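Local coordinates for protein Eps1p (Saccharomyces cerevisiae, PDB 4TW5) that belongs to the thioredoxin-like family and carries, in the portion modelled, a thioredoxin domain followed by a second, probably thioredoxin-like, alpha/beta domain, at residues I29-S34 with F65-C70; L156-P161 with R185-I190. All coordinates share one frame; numbering follows the deposited sequence.

Interaction 1. Residues I29-S34 with F65-C70; sequences IIDFYS and FSQVNC
V68 packs alongside F32, level with it in the register, and fits the hollow that F32 and I30 form on its flank, on one face of a thioredoxin-fold sheet. The strands run parallel, in register from I29–F65 to Y33–N69, with backbone hydrogen bonds zigzagging from S66 N to I29 O (3.0 Å) through to C70 N with Y33 O (3.1 Å). CB of V68 comes within 3.5 Å of F32 CD2, while its CG2 reaches diagonally to I30 CG2 at 3.8 Å. Past it, SG of C70, disulfide-bonded to C77, approaches the edge of the F32 ring.

The other face carries I29, F65, D31, Q67, Y33 and N69. I29 and F65 lie alongside each other, CD1 of I29 reaching CE1 of F65 at 3.6 Å; helices 44-53 and 107-118 pack over this pair. D31 and Q67 also run side by side, joined by a weak NE2–OD2 bond. Y33 bends over the partner strand because its CG lies between the backbone N and the carbonyl carbon (chi1 76°). Its ring thus leans on N69, whose OD1 binds I71 N, and presents one face to the Q67 amide. A water close to Y33 OH donates a hydrogen bond to OE1 of Q67 at 3.0 Å.

Interaction 2. Residues L156-P161 with R185-I190; sequences LVSFWP and RTWKII
S158 lies directly over the indole of W187, joining strand 155-160 to helix 180-196 within a beta-alpha-beta unit. The six-membered ring takes the serine methylene on its face: CB of S158 stands 3.4 Å from the ring centroid and 8° off its normal, a CH-pi contact. The indole reaches the strand because CG of W187 is anti to the backbone N (chi1 -172°), which swings the ring away from the helix and toward the sheet. The serine hydroxyl, set between its backbone N and carbonyl carbon (chi1 62°), also lies over the indole, toward its rim, with OG 3.0 Å from CE2 of W187.

Two neighbours on the same strand frame the tryptophan. At the outer end of the ring, L156 meets CH2 of W187 through CG at 3.8 Å, and CD2 of the leucine continues to CG2 of I190, 3.9 Å away and one helical turn along from W187. Toward the root of the side chain, W160 turns the edge of its benzo ring to CB of W187, with CZ2 4.1 Å away. The same W160 sends its NE1 back along its own strand to OG of S158 at 2.9 Å. L156 is further packed by strand 234-238 and helix 259-265.

Buried over the ring, S158 OG accepts from W160 NE1 and gives its own proton to the carbonyl oxygen of G202 on strand 200-205; W187 NE1 is bonded to OG of S135. The bonds to W160 and G202 hold OG in its rotamer, while the strand backbone points CB at the ring. The segments thus meet without a hydrogen bond between them, mainly through apolar and CH-pi contact, with the serine oxygen lying against the indole.

How the interactions relate
Along the chain the two contacts follow in series: interaction 1 is complete before the first residue of interaction 2, and the chain's centre lies between them. Their centres are 34 Å apart and their nearest atoms about 15 Å, so they do not touch. They share no sheet: interaction 1 joins two adjacent strands of the four-stranded sheet in the N-terminal thioredoxin domain, whereas interaction 2 packs a helix onto a central strand of the second sheet. In each half, the strand of the earlier segment leads on to a CXXC disulfide, C37–C40 or C177–C180, consistent with two separately built cores that repeat a thioredoxin-like plan.

Interaction 1. Residues I29-S34 with F65-C70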
loop_
_atom_site.group_PDB
_atom_site.type_symbol
_atom_site.label_atom_id
_atom_site.label_comp_id
_atom_site.label_asym_id
_atom_site.label_seq_id
_atom_site.Cartn_x
_atom_site.Cartn_y
_atom_site.Cartn_z
ATOM N N ILE A 29 -22.181 43.458 12.603
ATOM C CA ILE A 29 -22.568 43.138 11.248
ATOM C C ILE A 29 -23.401 44.289 10.706
ATOM O O ILE A 29 -24.531 44.490 11.132
ATOM C CB ILE A 29 -23.356 41.833 11.175
ATOM C CG1 ILE A 29 -22.518 40.662 11.706
ATOM C CG2 ILE A 29 -23.770 41.567 9.764
ATOM C CD1 ILE A 29 -23.289 39.371 11.747
ATOM N N ILE A 30 -22.834 45.065 9.797
ATOM C CA ILE A 30 -23.464 46.309 9.401
ATOM C C ILE A 30 -24.024 46.299 7.986
ATOM O O ILE A 30 -23.366 45.869 7.033
ATOM C CB ILE A 30 -22.486 47.481 9.519
ATOM C CG1 ILE A 30 -21.828 47.479 10.898
ATOM C CG2 ILE A 30 -23.212 48.811 9.290
ATOM C CD1 ILE A 30 -20.736 48.534 11.064
ATOM N N ASP A 31 -25.258 46.780 7.865
ATOM C CA ASP A 31 -25.893 46.935 6.568
ATOM C C ASP A 31 -25.755 48.375 6.066
ATOM O O ASP A 31 -26.499 49.262 6.485
ATOM C CB ASP A 31 -27.374 46.537 6.628
ATOM C CG ASP A 31 -28.131 46.924 5.362
ATOM O OD1 ASP A 31 -27.496 47.032 4.291
ATOM O OD2 ASP A 31 -29.360 47.128 5.431
ATOM N N PHE A 32 -24.786 48.606 5.190
ATOM C CA PHE A 32 -24.683 49.886 4.501
ATOM C C PHE A 32 -25.719 49.887 3.390
ATOM O O PHE A 32 -25.543 49.245 2.356
ATOM C CB PHE A 32 -23.263 50.116 3.969
ATOM C CG PHE A 32 -22.247 50.277 5.063
ATOM C CD1 PHE A 32 -21.664 49.174 5.660
ATOM C CD2 PHE A 32 -21.917 51.537 5.531
ATOM C CE1 PHE A 32 -20.756 49.335 6.690
ATOM C CE2 PHE A 32 -21.010 51.702 6.556
ATOM C CZ PHE A 32 -20.426 50.604 7.134
ATOM N N TYR A 33 -26.806 50.618 3.618
ATOM C CA TYR A 33 -27.958 50.555 2.734
ATOM C C TYR A 33 -28.300 51.937 2.234
ATOM O O TYR A 33 -27.785 52.940 2.736
ATOM C CB TYR A 33 -29.166 49.970 3.453
ATOM C CG TYR A 33 -29.822 50.959 4.394
ATOM C CD1 TYR A 33 -31.000 51.612 4.034
ATOM C CD2 TYR A 33 -29.262 51.256 5.627
ATOM C CE1 TYR A 33 -31.599 52.520 4.875
ATOM C CE2 TYR A 33 -29.858 52.161 6.478
ATOM C CZ TYR A 33 -31.026 52.793 6.091
ATOM O OH TYR A 33 -31.626 53.692 6.930
ATOM N N SER A 34 -29.188 51.983 1.251
ATOM C CA SER A 34 -29.698 53.241 0.737
ATOM C C SER A 34 -31.213 53.284 0.645
ATOM O O SER A 34 -31.849 52.306 0.251
ATOM C CB SER A 34 -29.107 53.524 -0.639
ATOM O OG SER A 34 -29.842 54.539 -1.287
ATOM N N PHE A 65 -26.104 43.457 15.299
ATOM C CA PHE A 65 -26.484 43.883 13.961
ATOM C C PHE A 65 -26.788 45.370 13.949
ATOM O O PHE A 65 -27.609 45.858 14.737
ATOM C CB PHE A 65 -27.684 43.104 13.466
ATOM C CG PHE A 65 -27.391 41.669 13.125
ATOM C CD1 PHE A 65 -27.122 41.297 11.817
ATOM C CD2 PHE A 65 -27.426 40.689 14.106
ATOM C CE1 PHE A 65 -26.879 39.970 11.494
ATOM C CE2 PHE A 65 -27.190 39.365 13.795
ATOM C CZ PHE A 65 -26.912 39.000 12.483
ATOM N N SER A 66 -26.142 46.079 13.028
ATOM C CA SER A 66 -26.283 47.525 12.896
ATOM C C SER A 66 -26.514 47.923 11.434
ATOM O O SER A 66 -26.481 47.083 10.539
ATOM C CB SER A 66 -25.046 48.249 13.410
ATOM O OG SER A 66 -24.693 47.803 14.700
ATOM N N GLN A 67 -26.748 49.214 11.219
ATOM C CA GLN A 67 -27.007 49.774 9.905
ATOM C C GLN A 67 -26.380 51.124 9.768
ATOM O O GLN A 67 -26.088 51.781 10.754
ATOM C CB GLN A 67 -28.501 49.916 9.624
ATOM C CG GLN A 67 -29.178 48.681 9.126
ATOM C CD GLN A 67 -30.662 48.879 9.014
ATOM O OE1 GLN A 67 -31.284 49.510 9.868
ATOM N NE2 GLN A 67 -31.242 48.368 7.938
ATOM N N VAL A 68 -26.143 51.509 8.526
ATOM C CA VAL A 68 -25.713 52.852 8.193
ATOM C C VAL A 68 -26.504 53.341 6.972
ATOM O O VAL A 68 -26.405 52.747 5.894
ATOM C CB VAL A 68 -24.211 52.912 7.859
ATOM C CG1 VAL A 68 -23.864 54.289 7.334
ATOM C CG2 VAL A 68 -23.378 52.601 9.074
ATOM N N ASN A 69 -27.306 54.394 7.138
ATOM C CA ASN A 69 -27.945 55.038 5.989
ATOM C C ASN A 69 -26.895 55.868 5.258
ATOM O O ASN A 69 -26.410 56.868 5.788
ATOM C CB ASN A 69 -29.138 55.900 6.430
ATOM C CG ASN A 69 -29.968 56.415 5.253
ATOM O OD1 ASN A 69 -29.427 56.797 4.214
ATOM N ND2 ASN A 69 -31.289 56.412 5.412
ATOM N N CYS A 70 -26.540 55.458 4.043
ATOM C CA CYS A 70 -25.429 56.092 3.332
ATOM C C CYS A 70 -25.851 57.366 2.617
ATOM O O CYS A 70 -25.038 58.031 1.978
ATOM C CB CYS A 70 -24.811 55.125 2.323
ATOM S SG CYS A 70 -23.964 53.743 3.073
HETATM O O HOH W 1 -32.126 52.227 8.923
#

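Interaction 2. Residues L156-P161 with R185-I190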
loop_
_atom_site.group_PDB
_atom_site.type_symbol
_atom_site.label_atom_id
_atom_site.label_comp_id
_atom_site.label_asym_id
_atom_site.label_seq_id
_atom_site.Cartn_x
_atom_site.Cartn_y
_atom_site.Cartn_z
ATOM N N LEU A 156 -17.230 17.402 5.759
ATOM C CA LEU A 156 -15.967 17.864 5.266
ATOM C C LEU A 156 -14.943 16.987 5.940
ATOM O O LEU A 156 -14.953 16.854 7.176
ATOM C CB LEU A 156 -15.744 19.332 5.581
ATOM C CG LEU A 156 -14.631 19.898 4.738
ATOM C CD1 LEU A 156 -15.019 19.717 3.252
ATOM C CD2 LEU A 156 -14.438 21.350 5.078
ATOM N N VAL A 157 -14.130 16.317 5.140
ATOM C CA VAL A 157 -13.116 15.421 5.680
ATOM C C VAL A 157 -11.710 15.843 5.279
ATOM O O VAL A 157 -11.438 16.193 4.115
ATOM C CB VAL A 157 -13.337 13.967 5.253
ATOM C CG1 VAL A 157 -12.291 13.041 5.908
ATOM C CG2 VAL A 157 -14.748 13.542 5.598
ATOM N N SER A 158 -10.839 15.826 6.280
ATOM C CA SER A 158 -9.433 16.163 6.132
ATOM C C SER A 158 -8.584 14.902 6.259
ATOM O O SER A 158 -8.881 14.016 7.069
ATOM C CB SER A 158 -9.016 17.213 7.171
ATOM O OG SER A 158 -9.186 16.708 8.471
ATOM N N PHE A 159 -7.510 14.858 5.477
ATOM C CA PHE A 159 -6.604 13.712 5.384
ATOM C C PHE A 159 -5.178 14.130 5.755
ATOM O O PHE A 159 -4.682 15.148 5.274
ATOM C CB PHE A 159 -6.627 13.118 3.964
ATOM C CG PHE A 159 -7.980 12.623 3.546
ATOM C CD1 PHE A 159 -8.949 13.513 3.096
ATOM C CD2 PHE A 159 -8.293 11.276 3.634
ATOM C CE1 PHE A 159 -10.194 13.058 2.732
ATOM C CE2 PHE A 159 -9.537 10.820 3.291
ATOM C CZ PHE A 159 -10.490 11.706 2.833
ATOM N N TRP A 160 -4.528 13.349 6.617
ATOM C CA TRP A 160 -3.250 13.772 7.231
ATOM C C TRP A 160 -2.120 12.764 7.076
ATOM O O TRP A 160 -2.350 11.562 7.193
ATOM C CB TRP A 160 -3.450 14.044 8.719
ATOM C CG TRP A 160 -4.472 15.081 9.000
ATOM C CD1 TRP A 160 -5.833 14.929 8.969
ATOM C CD2 TRP A 160 -4.226 16.441 9.374
ATOM N NE1 TRP A 160 -6.442 16.118 9.286
ATOM C CE2 TRP A 160 -5.479 17.058 9.549
ATOM C CE3 TRP A 160 -3.064 17.199 9.569
ATOM C CZ2 TRP A 160 -5.607 18.401 9.910
ATOM C CZ3 TRP A 160 -3.188 18.529 9.933
ATOM C CH2 TRP A 160 -4.456 19.122 10.095
ATOM N N PRO A 161 -0.881 13.256 6.886
ATOM C CA PRO A 161 0.270 12.352 6.844
ATOM C C PRO A 161 0.704 11.960 8.247
ATOM O O PRO A 161 1.747 12.407 8.735
ATOM C CB PRO A 161 1.345 13.191 6.147
ATOM C CG PRO A 161 1.027 14.579 6.529
ATOM C CD PRO A 161 -0.459 14.669 6.816
ATOM N N ARG A 185 -4.858 24.360 13.404
ATOM C CA ARG A 185 -5.615 25.476 13.921
ATOM C C ARG A 185 -6.775 25.745 12.982
ATOM O O ARG A 185 -7.922 25.897 13.411
ATOM C CB ARG A 185 -4.736 26.724 14.041
ATOM C CG ARG A 185 -5.484 27.901 14.605
ATOM C CD ARG A 185 -4.574 29.014 14.963
ATOM N NE ARG A 185 -4.986 29.552 16.253
ATOM C CZ ARG A 185 -5.626 30.696 16.433
ATOM N NH1 ARG A 185 -5.909 31.481 15.404
ATOM N NH2 ARG A 185 -5.940 31.067 17.652
ATOM N N THR A 186 -6.448 25.820 11.696
ATOM C CA THR A 186 -7.416 26.051 10.649
ATOM C C THR A 186 -8.498 24.977 10.649
ATOM O O THR A 186 -9.683 25.301 10.560
ATOM C CB THR A 186 -6.731 26.129 9.297
ATOM O OG1 THR A 186 -5.762 27.173 9.347
ATOM C CG2 THR A 186 -7.707 26.468 8.222
ATOM N N TRP A 187 -8.108 23.710 10.782
ATOM C CA TRP A 187 -9.081 22.630 10.749
ATOM C C TRP A 187 -10.050 22.652 11.934
ATOM O O TRP A 187 -11.249 22.386 11.782
ATOM C CB TRP A 187 -8.386 21.287 10.668
ATOM C CG TRP A 187 -9.358 20.207 10.444
ATOM C CD1 TRP A 187 -9.693 19.218 11.315
ATOM C CD2 TRP A 187 -10.188 20.030 9.284
ATOM N NE1 TRP A 187 -10.656 18.417 10.766
ATOM C CE2 TRP A 187 -11.007 18.907 9.533
ATOM C CE3 TRP A 187 -10.333 20.727 8.073
ATOM C CZ2 TRP A 187 -11.956 18.431 8.604
ATOM C CZ3 TRP A 187 -11.294 20.251 7.124
ATOM C CH2 TRP A 187 -12.074 19.101 7.405
ATOM N N LYS A 188 -9.532 22.984 13.107
ATOM C CA LYS A 188 -10.349 23.114 14.292
ATOM C C LYS A 188 -11.374 24.244 14.135
ATOM O O LYS A 188 -12.534 24.077 14.459
ATOM C CB LYS A 188 -9.458 23.379 15.507
ATOM C CG LYS A 188 -10.192 23.479 16.831
ATOM C CD LYS A 188 -9.174 23.462 17.940
ATOM C CE LYS A 188 -9.809 23.512 19.302
ATOM N NZ LYS A 188 -8.767 23.400 20.350
ATOM N N ILE A 189 -10.944 25.380 13.603
ATOM C CA ILE A 189 -11.841 26.511 13.423
ATOM C C ILE A 189 -12.949 26.133 12.403
ATOM O O ILE A 189 -14.140 26.297 12.679
ATOM C CB ILE A 189 -11.043 27.772 12.964
ATOM C CG1 ILE A 189 -10.035 28.183 14.033
ATOM C CG2 ILE A 189 -11.953 28.939 12.680
ATOM C CD1 ILE A 189 -9.013 29.218 13.566
ATOM N N ILE A 190 -12.545 25.541 11.283
ATOM C CA ILE A 190 -13.460 24.999 10.288
ATOM C C ILE A 190 -14.453 24.030 10.881
ATOM O O ILE A 190 -15.632 24.041 10.482
ATOM C CB ILE A 190 -12.697 24.304 9.169
ATOM C CG1 ILE A 190 -11.884 25.336 8.401
ATOM C CG2 ILE A 190 -13.619 23.534 8.255
ATOM C CD1 ILE A 190 -10.826 24.737 7.525
#